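Local coordinates for protein precorrin-6y methylase (Rhodobacter capsulatus, PDB 3NJR) that forms the C-terminal domain of precorrin-6Y C5,15-methyltransferase, an enzyme of cobalamin biosynthesis, and binds S-adenosyl-L-homocysteine, consistent with S-adenosylmethionine-dependent methyl transfer, at residues A135-L140 with E160-Q165; A45-A50 with R149-A154. One frame throughout, in Å; residues are numbered along the deposited sequence.

Contact 1. Residues A135-L140 with E160-Q165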
loop_
_atom_site.group_PDB
_atom_site.type_symbol
_atom_site.label_atom_id
_atom_site.label_comp_id
_atom_site.label_asym_id
_atom_site.label_seq_id
_atom_site.Cartn_x
_atom_site.Cartn_y
_atom_site.Cartn_z
ATOM N N ALA A 135 26.191 1.167 14.522
ATOM C CA ALA A 135 26.967 1.071 15.774
ATOM C C ALA A 135 26.240 0.201 16.807
ATOM O O ALA A 135 26.750 -0.852 17.227
ATOM C CB ALA A 135 27.257 2.468 16.348
ATOM N N LEU A 136 25.043 0.646 17.183
ATOM C CA LEU A 136 24.151 -0.108 18.055
ATOM C C LEU A 136 24.047 -1.588 17.706
ATOM O O LEU A 136 24.188 -2.447 18.577
ATOM C CB LEU A 136 22.763 0.529 18.060
ATOM C CG LEU A 136 21.742 -0.182 18.938
ATOM C CD1 LEU A 136 22.142 -0.107 20.400
ATOM C CD2 LEU A 136 20.364 0.419 18.699
ATOM N N TYR A 137 23.818 -1.879 16.426
ATOM C CA TYR A 137 23.737 -3.267 15.968
ATOM C C TYR A 137 25.066 -4.050 16.027
ATOM O O TYR A 137 25.071 -5.243 16.311
ATOM C CB TYR A 137 23.054 -3.361 14.595
ATOM C CG TYR A 137 21.568 -3.042 14.638
ATOM C CD1 TYR A 137 21.071 -1.879 14.055
ATOM C CD2 TYR A 137 20.665 -3.887 15.280
ATOM C CE1 TYR A 137 19.699 -1.557 14.092
ATOM C CE2 TYR A 137 19.289 -3.580 15.332
ATOM C CZ TYR A 137 18.827 -2.415 14.726
ATOM O OH TYR A 137 17.495 -2.092 14.758
ATOM N N ASP A 138 26.197 -3.394 15.788
ATOM C CA ASP A 138 27.486 -4.099 15.883
ATOM C C ASP A 138 27.728 -4.467 17.336
ATOM O O ASP A 138 28.078 -5.617 17.645
ATOM C CB ASP A 138 28.650 -3.265 15.325
ATOM C CG ASP A 138 28.484 -2.928 13.844
ATOM O OD1 ASP A 138 28.104 -3.832 13.066
ATOM O OD2 ASP A 138 28.735 -1.754 13.464
ATOM N N ARG A 139 27.509 -3.486 18.215
ATOM C CA ARG A 139 27.553 -3.698 19.666
ATOM C C ARG A 139 26.544 -4.774 20.132
ATOM O O ARG A 139 26.932 -5.731 20.815
ATOM C CB ARG A 139 27.370 -2.361 20.409
ATOM C CG ARG A 139 28.607 -1.764 21.133
ATOM C CD ARG A 139 29.974 -1.996 20.452
ATOM N NE ARG A 139 30.230 -1.005 19.411
ATOM C CZ ARG A 139 30.868 -1.264 18.272
ATOM N NH1 ARG A 139 31.321 -2.488 18.005
ATOM N NH2 ARG A 139 31.038 -0.295 17.386
ATOM N N LEU A 140 25.275 -4.656 19.733
ATOM C CA LEU A 140 24.304 -5.702 20.056
ATOM C C LEU A 140 24.813 -7.033 19.547
ATOM O O LEU A 140 24.715 -8.031 20.253
ATOM C CB LEU A 140 22.911 -5.432 19.474
ATOM C CG LEU A 140 22.014 -4.328 20.046
ATOM C CD1 LEU A 140 20.726 -4.207 19.226
ATOM C CD2 LEU A 140 21.710 -4.558 21.505
ATOM N N GLU A 160 14.991 1.886 7.397
ATOM C CA GLU A 160 14.507 0.773 6.571
ATOM C C GLU A 160 15.634 0.072 5.803
ATOM O O GLU A 160 15.671 -1.176 5.764
ATOM C CB GLU A 160 13.403 1.221 5.608
ATOM C CG GLU A 160 12.107 1.640 6.293
ATOM C CD GLU A 160 11.150 2.321 5.346
ATOM O OE1 GLU A 160 11.545 2.585 4.193
ATOM O OE2 GLU A 160 10.000 2.604 5.745
ATOM N N THR A 161 16.544 0.853 5.200
ATOM C CA THR A 161 17.673 0.268 4.438
ATOM C C THR A 161 18.460 -0.654 5.342
ATOM O O THR A 161 18.795 -1.793 4.976
ATOM C CB THR A 161 18.662 1.325 3.901
ATOM O OG1 THR A 161 17.952 2.366 3.212
ATOM C CG2 THR A 161 19.670 0.664 2.955
ATOM N N LEU A 162 18.729 -0.126 6.536
ATOM C CA LEU A 162 19.437 -0.815 7.601
ATOM C C LEU A 162 18.782 -2.145 7.980
ATOM O O LEU A 162 19.463 -3.162 8.067
ATOM C CB LEU A 162 19.575 0.132 8.792
ATOM C CG LEU A 162 20.340 -0.313 10.033
ATOM C CD1 LEU A 162 21.765 -0.726 9.663
ATOM C CD2 LEU A 162 20.310 0.804 11.080
ATOM N N LEU A 163 17.466 -2.151 8.161
ATOM C CA LEU A 163 16.745 -3.399 8.438
ATOM C C LEU A 163 16.911 -4.420 7.319
ATOM O O LEU A 163 17.187 -5.598 7.569
ATOM C CB LEU A 163 15.270 -3.117 8.711
ATOM C CG LEU A 163 14.814 -2.870 10.166
ATOM C CD1 LEU A 163 15.858 -2.232 11.102
ATOM C CD2 LEU A 163 13.549 -2.060 10.180
ATOM N N THR A 164 16.774 -3.956 6.080
ATOM C CA THR A 164 16.954 -4.798 4.892
ATOM C C THR A 164 18.328 -5.437 4.845
ATOM O O THR A 164 18.454 -6.622 4.485
ATOM C CB THR A 164 16.753 -3.982 3.624
ATOM O OG1 THR A 164 15.663 -3.065 3.836
ATOM C CG2 THR A 164 16.448 -4.888 2.440
ATOM N N GLN A 165 19.349 -4.652 5.210
ATOM C CA GLN A 165 20.726 -5.145 5.313
ATOM C C GLN A 165 20.870 -6.168 6.413
ATOM O O GLN A 165 21.461 -7.230 6.209
ATOM C CB GLN A 165 21.691 -3.996 5.557
ATOM C CG GLN A 165 22.223 -3.396 4.268
ATOM C CD GLN A 165 22.707 -1.961 4.433
ATOM O OE1 GLN A 165 23.145 -1.546 5.523
ATOM N NE2 GLN A 165 22.629 -1.188 3.341
#
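Y137 bridges helices 134-143 and 157-170, its ring meeting L162 and its hydroxyl end meeting L163. The two helices stand well apart here: even the closest CA atoms, those of Y137 and L162, are 9.7 Å from each other, and the segments bury just 107 Å² between them. With CG beside the backbone N and anti to the carbonyl carbon (chi1 -70°), the phenol of Y137 leaves its helix toward the other one. L162 answers with a single methyl. CD2 comes up to one edge of the ring, near the ring plane and not over a face, 3.9 Å from Y137 CE1 and 4.1 Å from Y137 CD1. Its CG is carried anti to the backbone N (chi1 -177°), which extends the isobutyl group toward the tyrosine. L163, one position on, reaches the far end of the phenol with CD1, which lies 4.0 Å from Y137 OH. That approach is van der Waals only. Inside helix 157-170, T164 turns its hydroxyl back on the preceding turn: OG1 donates to E160 O at 2.7 Å from above the carbonyl plane, and the same oxygen also accepts T164 N. Both helices lie against the sheet, where Y137 and L163 rest on A152 and Y137 also touches I128. The outer side of helix 157-170 faces another copy of the protein, T161 packing on T161 of the second subunit. Helix 134-143 is the crossover of a beta-alpha-beta unit between parallel strands 125-128 and 149-154. No hydrogen bond or ion pair joins the segments, so their pairing depends on dispersion and on keeping water from a few apolar groups, and their shared seat on A152 does part of the positioning.

Contact 2. Residues A45-A50 with R149-A154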
loop_
_atom_site.group_PDB
_atom_site.type_symbol
_atom_site.label_atom_id
_atom_site.label_comp_id
_atom_site.label_asym_id
_atom_site.label_seq_id
_atom_site.Cartn_x
_atom_site.Cartn_y
_atom_site.Cartn_z
ATOM N N ALA A 45 0.534 -4.281 18.728
ATOM C CA ALA A 45 0.163 -5.682 18.603
ATOM C C ALA A 45 1.166 -6.452 17.741
ATOM O O ALA A 45 1.616 -7.535 18.128
ATOM C CB ALA A 45 -1.256 -5.832 18.063
ATOM N N LEU A 46 1.545 -5.894 16.591
ATOM C CA LEU A 46 2.418 -6.637 15.657
ATOM C C LEU A 46 3.773 -6.920 16.279
ATOM O O LEU A 46 4.313 -8.039 16.161
ATOM C CB LEU A 46 2.605 -5.912 14.335
ATOM C CG LEU A 46 1.398 -5.975 13.417
ATOM C CD1 LEU A 46 1.545 -4.929 12.313
ATOM C CD2 LEU A 46 1.181 -7.382 12.837
ATOM N N THR A 47 4.296 -5.893 16.937
ATOM C CA THR A 47 5.591 -5.936 17.584
ATOM C C THR A 47 5.598 -6.992 18.699
ATOM O O THR A 47 6.386 -7.953 18.665
ATOM C CB THR A 47 5.923 -4.550 18.128
ATOM O OG1 THR A 47 5.958 -3.627 17.035
ATOM C CG2 THR A 47 7.250 -4.544 18.848
ATOM N N LEU A 48 4.695 -6.860 19.663
ATOM C CA LEU A 48 4.588 -7.911 20.665
ATOM C C LEU A 48 4.408 -9.308 20.102
ATOM O O LEU A 48 5.015 -10.252 20.613
ATOM C CB LEU A 48 3.601 -7.562 21.777
ATOM C CG LEU A 48 4.455 -6.715 22.724
ATOM C CD1 LEU A 48 4.278 -5.221 22.488
ATOM C CD2 LEU A 48 4.149 -7.067 24.119
ATOM N N ALA A 49 3.644 -9.452 19.027
ATOM C CA ALA A 49 3.562 -10.759 18.360
ATOM C C ALA A 49 4.953 -11.270 17.930
ATOM O O ALA A 49 5.291 -12.454 18.138
ATOM C CB ALA A 49 2.613 -10.699 17.179
ATOM N N ALA A 50 5.766 -10.379 17.367
ATOM C CA ALA A 50 7.134 -10.718 16.976
ATOM C C ALA A 50 8.041 -10.991 18.193
ATOM O O ALA A 50 8.913 -11.860 18.144
ATOM C CB ALA A 50 7.729 -9.590 16.107
ATOM N N ARG A 149 16.277 -12.854 20.798
ATOM C CA ARG A 149 15.419 -12.392 19.720
ATOM C C ARG A 149 15.527 -10.886 19.581
ATOM O O ARG A 149 15.585 -10.184 20.579
ATOM C CB ARG A 149 13.969 -12.855 19.944
ATOM C CG ARG A 149 13.881 -14.319 20.447
ATOM C CD ARG A 149 12.459 -14.877 20.577
ATOM N NE ARG A 149 11.633 -14.151 21.538
ATOM C CZ ARG A 149 11.535 -14.426 22.843
ATOM N NH1 ARG A 149 10.742 -13.686 23.611
ATOM N NH2 ARG A 149 12.226 -15.415 23.395
ATOM N N ILE A 150 15.582 -10.402 18.334
ATOM C CA ILE A 150 15.607 -8.960 18.019
ATOM C C ILE A 150 14.393 -8.536 17.205
ATOM O O ILE A 150 13.990 -9.239 16.277
ATOM C CB ILE A 150 16.841 -8.529 17.190
ATOM C CG1 ILE A 150 18.065 -9.420 17.462
ATOM C CG2 ILE A 150 17.135 -7.028 17.399
ATOM C CD1 ILE A 150 18.899 -9.063 18.680
ATOM N N VAL A 151 13.828 -7.374 17.549
ATOM C CA VAL A 151 12.702 -6.816 16.812
ATOM C C VAL A 151 12.863 -5.308 16.678
ATOM O O VAL A 151 13.035 -4.606 17.659
ATOM C CB VAL A 151 11.320 -7.213 17.447
ATOM C CG1 VAL A 151 10.142 -6.567 16.709
ATOM C CG2 VAL A 151 11.153 -8.735 17.472
ATOM N N ALA A 152 12.813 -4.820 15.443
ATOM C CA ALA A 152 12.989 -3.393 15.171
ATOM C C ALA A 152 11.945 -2.872 14.201
ATOM O O ALA A 152 11.606 -3.553 13.253
ATOM C CB ALA A 152 14.365 -3.150 14.618
ATOM N N ASN A 153 11.435 -1.668 14.460
ATOM C CA ASN A 153 10.574 -0.925 13.521
ATOM C C ASN A 153 11.350 0.234 12.864
ATOM O O ASN A 153 12.097 0.933 13.516
ATOM C CB ASN A 153 9.323 -0.391 14.221
ATOM C CG ASN A 153 8.524 -1.487 14.943
ATOM O OD1 ASN A 153 8.461 -2.635 14.497
ATOM N ND2 ASN A 153 7.907 -1.124 16.060
ATOM N N ALA A 154 11.180 0.422 11.566
ATOM C CA ALA A 154 11.817 1.528 10.852
ATOM C C ALA A 154 10.766 2.388 10.149
ATOM O O ALA A 154 9.854 1.861 9.519
ATOM C CB ALA A 154 12.796 0.983 9.843
#
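A50 and V151 make the apolar half of this helix-on-strand contact, and T47 and N153 the polar half. The CB of A50 sits against both branches of the valine, 3.8 Å from V151 CG2 and 3.9 Å from V151 CG1. V151 CG1, anti to the backbone N (chi1 177°), also meets the T47 methyl, CG2, at 4.1 Å. The side chains of T47 and V151 slant across one another, and V151 touches both T47 and A50, which are three residues apart on the helix. T47 splits its two branches: the methyl goes to the valine, the hydroxyl to the asparagine. N153 points its amide at the helix, and ND2 gives T47 OG1 a weak hydrogen bond of 3.3 Å, fairly straight at 160°. The stronger partner of that hydroxyl is M43 O, one turn back in the helix, while N153 OD1 has a weak bond from Q199. The N153 side chain lies about 7 Å from the bound S-adenosyl-L-homocysteine, near the C-terminal end of its strand, as expected of the Rossmann-like methyltransferase fold, where the cofactor lies over the C-terminal strand ends. The segments run nearly antiparallel, at 161°, with axes 9.0 Å apart. Strand 149-154 lies between strands 125-128 and 188-203, and F127 and Q199 flank T47 from these, while helix 68-75 packs beside helix 41-51 through L48.

Overall arrangement
Strand 149-154 ties the two contacts together by its two faces. In contact 2 its V151 and N153 point at helix 41-51, while the alternate residues A152 and A154 point to the opposite face of the sheet and meet the helices of contact 1, A154 touching L163 and E160. Contact 2 is the more central, about 7 Å from the chain centre against 15 Å for contact 1 (centre to centre), and lies closer to the bound cofactor product. It mixes methyl packing with a weak polar link. Contact 1, though buried, lies further out; it joins helix to helix by van der Waals contact, without a hydrogen bond. Both lie near other subunits.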